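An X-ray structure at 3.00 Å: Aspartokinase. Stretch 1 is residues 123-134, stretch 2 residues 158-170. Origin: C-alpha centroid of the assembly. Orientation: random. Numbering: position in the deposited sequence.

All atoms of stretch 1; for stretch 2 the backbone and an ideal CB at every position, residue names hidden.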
# COMPACT_ATOMS: atom_id res chain seq x y z
N ILE B 123 -49.88 7.18 -10.00
CA ILE B 123 -50.24 6.80 -11.36
C ILE B 123 -50.16 5.30 -11.54
O ILE B 123 -51.08 4.68 -12.09
CB ILE B 123 -49.29 7.45 -12.40
CG1 ILE B 123 -49.50 8.96 -12.44
CG2 ILE B 123 -49.52 6.86 -13.78
CD1 ILE B 123 -48.48 9.66 -13.31
N LEU B 124 -49.06 4.71 -11.08
CA LEU B 124 -48.84 3.28 -11.21
C LEU B 124 -49.82 2.45 -10.41
O LEU B 124 -50.20 1.37 -10.85
CB LEU B 124 -47.42 2.90 -10.79
CG LEU B 124 -46.31 2.95 -11.84
CD1 LEU B 124 -45.31 1.82 -11.59
CD2 LEU B 124 -46.88 2.85 -13.26
N ALA B 125 -50.23 2.93 -9.24
CA ALA B 125 -51.20 2.19 -8.45
C ALA B 125 -52.50 2.05 -9.25
O ALA B 125 -53.13 0.99 -9.25
CB ALA B 125 -51.46 2.88 -7.12
N LYS B 126 -52.87 3.11 -9.96
CA LYS B 126 -54.08 3.08 -10.77
C LYS B 126 -53.85 2.19 -11.97
O LYS B 126 -54.62 1.27 -12.22
CB LYS B 126 -54.47 4.48 -11.23
CG LYS B 126 -55.91 4.60 -11.71
CD LYS B 126 -56.91 4.47 -10.58
CE LYS B 126 -58.27 4.00 -11.09
NZ LYS B 126 -59.13 3.45 -10.01
N TYR B 127 -52.76 2.46 -12.69
CA TYR B 127 -52.47 1.81 -13.96
C TYR B 127 -52.27 0.32 -13.84
O TYR B 127 -52.59 -0.43 -14.77
CB TYR B 127 -51.22 2.43 -14.57
CG TYR B 127 -50.87 1.94 -15.96
CD1 TYR B 127 -49.60 1.45 -16.24
CD2 TYR B 127 -51.78 1.99 -17.00
CE1 TYR B 127 -49.26 1.03 -17.50
CE2 TYR B 127 -51.45 1.56 -18.26
CZ TYR B 127 -50.19 1.08 -18.51
OH TYR B 127 -49.85 0.65 -19.77
N LEU B 128 -51.74 -0.11 -12.69
CA LEU B 128 -51.46 -1.52 -12.43
C LEU B 128 -52.47 -2.12 -11.46
O LEU B 128 -52.29 -3.25 -11.00
CB LEU B 128 -50.05 -1.70 -11.86
CG LEU B 128 -48.93 -1.10 -12.70
CD1 LEU B 128 -47.60 -1.13 -11.96
CD2 LEU B 128 -48.83 -1.84 -14.03
N ASN B 129 -53.51 -1.36 -11.15
CA ASN B 129 -54.58 -1.84 -10.29
C ASN B 129 -54.03 -2.43 -8.98
O ASN B 129 -54.33 -3.56 -8.61
CB ASN B 129 -55.42 -2.86 -11.05
CG ASN B 129 -56.81 -3.04 -10.47
OD1 ASN B 129 -57.13 -2.54 -9.39
ND2 ASN B 129 -57.65 -3.77 -11.20
N ALA B 130 -53.23 -1.61 -8.30
CA ALA B 130 -52.56 -1.99 -7.06
C ALA B 130 -52.82 -0.92 -6.00
O ALA B 130 -53.05 0.25 -6.34
CB ALA B 130 -51.06 -2.10 -7.31
N GLU B 131 -52.79 -1.31 -4.73
CA GLU B 131 -53.00 -0.37 -3.64
C GLU B 131 -51.85 0.61 -3.50
O GLU B 131 -50.69 0.22 -3.40
CB GLU B 131 -53.18 -1.11 -2.31
CG GLU B 131 -54.60 -1.57 -2.06
CD GLU B 131 -54.82 -2.04 -0.64
OE1 GLU B 131 -54.63 -1.23 0.30
OE2 GLU B 131 -55.18 -3.22 -0.46
N PHE B 132 -52.17 1.90 -3.50
CA PHE B 132 -51.15 2.92 -3.29
C PHE B 132 -50.87 3.06 -1.82
O PHE B 132 -51.78 3.27 -1.02
CB PHE B 132 -51.59 4.28 -3.81
CG PHE B 132 -50.59 5.35 -3.54
CD1 PHE B 132 -49.51 5.54 -4.38
CD2 PHE B 132 -50.70 6.14 -2.40
CE1 PHE B 132 -48.56 6.52 -4.12
CE2 PHE B 132 -49.75 7.12 -2.13
CZ PHE B 132 -48.68 7.31 -2.99
N ILE B 133 -49.59 2.98 -1.47
CA ILE B 133 -49.15 3.15 -0.09
C ILE B 133 -48.01 4.16 -0.04
O ILE B 133 -46.90 3.85 -0.43
CB ILE B 133 -48.65 1.82 0.49
CG1 ILE B 133 -49.82 0.87 0.68
CG2 ILE B 133 -47.93 2.07 1.80
CD1 ILE B 133 -49.42 -0.44 1.32
N ASP B 134 -48.29 5.36 0.46
CA ASP B 134 -47.28 6.40 0.55
C ASP B 134 -46.10 5.88 1.34
O ASP B 134 -46.27 5.07 2.24
CB ASP B 134 -47.84 7.67 1.20
CG ASP B 134 -46.94 8.89 0.99
OD1 ASP B 134 -45.75 8.84 1.37
OD2 ASP B 134 -47.41 9.92 0.47
N UNK B 158 -47.37 -4.67 8.48
CA UNK B 158 -48.73 -4.27 8.80
C UNK B 158 -49.43 -3.74 7.55
O UNK B 158 -50.52 -4.20 7.20
CB UNK B 158 -48.73 -3.21 9.91
N UNK B 159 -48.79 -2.81 6.85
CA UNK B 159 -49.41 -2.08 5.75
C UNK B 159 -49.20 -2.69 4.36
O UNK B 159 -50.09 -2.59 3.51
CB UNK B 159 -48.87 -0.65 5.75
N UNK B 160 -48.03 -3.29 4.11
CA UNK B 160 -47.66 -3.72 2.75
C UNK B 160 -47.90 -5.20 2.46
O UNK B 160 -48.54 -5.51 1.45
CB UNK B 160 -46.18 -3.41 2.51
N UNK B 161 -47.41 -6.10 3.31
CA UNK B 161 -47.60 -7.53 3.03
C UNK B 161 -49.06 -7.96 3.26
O UNK B 161 -49.45 -9.06 2.87
CB UNK B 161 -46.67 -8.37 3.91
N UNK B 162 -49.86 -7.09 3.87
CA UNK B 162 -51.30 -7.29 3.97
C UNK B 162 -52.06 -6.89 2.70
O UNK B 162 -53.28 -7.03 2.65
CB UNK B 162 -51.84 -6.50 5.16
N UNK B 163 -51.35 -6.37 1.69
CA UNK B 163 -51.95 -6.12 0.37
C UNK B 163 -51.54 -7.23 -0.58
O UNK B 163 -50.42 -7.74 -0.49
CB UNK B 163 -51.53 -4.76 -0.18
N UNK B 164 -52.44 -7.57 -1.49
CA UNK B 164 -52.16 -8.51 -2.57
C UNK B 164 -51.13 -7.90 -3.53
O UNK B 164 -50.09 -8.49 -3.80
CB UNK B 164 -53.45 -8.88 -3.32
N UNK B 165 -51.43 -6.70 -4.01
CA UNK B 165 -50.56 -5.98 -4.93
C UNK B 165 -50.51 -4.53 -4.46
O UNK B 165 -51.55 -3.92 -4.23
CB UNK B 165 -51.05 -6.09 -6.37
N UNK B 166 -49.31 -3.98 -4.31
CA UNK B 166 -49.16 -2.64 -3.77
C UNK B 166 -48.01 -1.86 -4.40
O UNK B 166 -46.91 -2.39 -4.55
CB UNK B 166 -48.95 -2.72 -2.26
N UNK B 167 -48.28 -0.60 -4.79
CA UNK B 167 -47.22 0.32 -5.22
C UNK B 167 -46.76 1.11 -4.02
O UNK B 167 -47.58 1.48 -3.18
CB UNK B 167 -47.70 1.25 -6.33
N UNK B 168 -45.46 1.35 -3.94
CA UNK B 168 -44.85 2.08 -2.83
C UNK B 168 -43.80 3.01 -3.40
O UNK B 168 -42.76 2.54 -3.88
CB UNK B 168 -44.24 1.13 -1.80
N UNK B 169 -44.03 4.34 -3.33
CA UNK B 169 -43.14 5.28 -3.99
C UNK B 169 -41.78 5.22 -3.33
O UNK B 169 -41.65 4.68 -2.23
CB UNK B 169 -43.70 6.70 -3.95
N UNK B 170 -40.77 5.78 -3.99
CA UNK B 170 -39.41 5.36 -3.73
C UNK B 170 -38.65 6.11 -2.67
O UNK B 170 -38.40 5.60 -1.56
CB UNK B 170 -38.62 5.45 -5.03

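Position 158 is helical, and its ideal CB has nothing of stretch 1 within 5.5 Å. Many residues would suit it; it is E158. Position 159 is also helical, and its CB points toward stretch 1, 4.5 Å from I133 CD1. A side chain with an aliphatic base would suit. It is K159, whose end leads away.

At 160 the CB points sideways, 4.6 Å from I133 CD1. A modest apolar side chain fits. V160 is found, with CG2 4.0 Å from I133 CD1. Positions 161 and 162 are the middle of a type I turn from 160 to 163. These two and 164 have nothing of stretch 1 within 5.5 Å of the ideal CB, so the choice is wide. Polar or small residues would be usual. They are L161, S162 and N164; S162 OG donates to E158 O.

Position 163 has extended backbone angles and a CB directed toward stretch 1, 4.0 Å from E131 OE2 and 5.0 Å from I133 CD1. A carboxylate and a methyl so close favour a small side chain, such as serine, cysteine or alanine. It is C163. Its SG lies 3.2 Å from E131 CD.

At 165 the backbone O accepts from E131 N at 2.9 Å. The CB points sideways, 4.1 Å from A130 CB, and the carbonyls of L128 and N129 lie beyond. A long chain ending in a donor would suit, though a shorter one could also pack on A130. K165 runs past A130, and its NZ donates to L128 O at 3.2 Å.

Position 166 pairs with E131 in a parallel bridge, and its CB lies on the same face as the E131 side chain. With CB 3.6 Å from E131 O, a small residue is apt. It is A166.

Position 167 pairs with F132. Its N donates to E131 O at 2.9 Å, and its O accepts from I133 N at 3.0 Å. The CB faces an apolar pocket. Valine, isoleucine or leucine might be expected. V167 places CG2 4.0 Å from each of L124 CB, A125 CB and A130 CB.

At 168 the CB points sideways, 4.0 Å from I133 O. Several apolar residues would do; it is I168.

Position 169 has phi -65°, which permits proline, and its CB lies 4.9 Å from F132 CE1. An apolar residue suits. P169 sets CG 4.3 Å from F132 CZ.

Position 170 has nothing of stretch 1 within 5.5 Å of its ideal CB, so stretch 1 leaves the choice open; it is G170.

Stretch 2 158-170: EKVLSCNKAVIPG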
# COMPACT_ATOMS: atom_id res chain seq x y z
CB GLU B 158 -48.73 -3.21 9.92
CG GLU B 158 -49.88 -3.31 10.91
CD GLU B 158 -51.16 -2.64 10.44
OE1 GLU B 158 -52.23 -3.28 10.52
OE2 GLU B 158 -51.10 -1.48 10.00
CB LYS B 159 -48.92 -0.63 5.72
CG LYS B 159 -49.84 0.39 6.39
CD LYS B 159 -49.36 0.82 7.76
CE LYS B 159 -50.01 2.14 8.19
NZ LYS B 159 -51.50 2.10 8.09
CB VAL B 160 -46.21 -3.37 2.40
CG1 VAL B 160 -45.95 -3.68 0.93
CG2 VAL B 160 -45.93 -1.90 2.67
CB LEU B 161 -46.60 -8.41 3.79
CG LEU B 161 -46.97 -9.11 5.09
CD1 LEU B 161 -47.68 -10.43 4.83
CD2 LEU B 161 -45.72 -9.36 5.92
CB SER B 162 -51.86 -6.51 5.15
OG SER B 162 -51.73 -5.12 4.92
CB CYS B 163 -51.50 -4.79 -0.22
SG CYS B 163 -52.12 -3.31 0.62
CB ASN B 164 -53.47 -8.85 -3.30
CG ASN B 164 -53.34 -10.02 -4.26
OD1 ASN B 164 -52.23 -10.50 -4.54
ND2 ASN B 164 -54.47 -10.50 -4.76
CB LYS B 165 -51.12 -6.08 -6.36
CG LYS B 165 -50.15 -5.66 -7.46
CD LYS B 165 -50.83 -5.40 -8.81
CE LYS B 165 -51.02 -6.67 -9.63
NZ LYS B 165 -51.59 -6.37 -10.98
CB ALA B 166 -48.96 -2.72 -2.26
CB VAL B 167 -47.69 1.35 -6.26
CG1 VAL B 167 -46.58 2.34 -6.56
CG2 VAL B 167 -48.16 0.67 -7.54
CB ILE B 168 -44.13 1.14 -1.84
CG1 ILE B 168 -45.02 -0.05 -1.49
CG2 ILE B 168 -43.72 1.92 -0.60
CD1 ILE B 168 -44.37 -1.05 -0.57
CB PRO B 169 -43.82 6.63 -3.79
CG PRO B 169 -44.54 6.47 -2.50
CD PRO B 169 -44.93 5.02 -2.39
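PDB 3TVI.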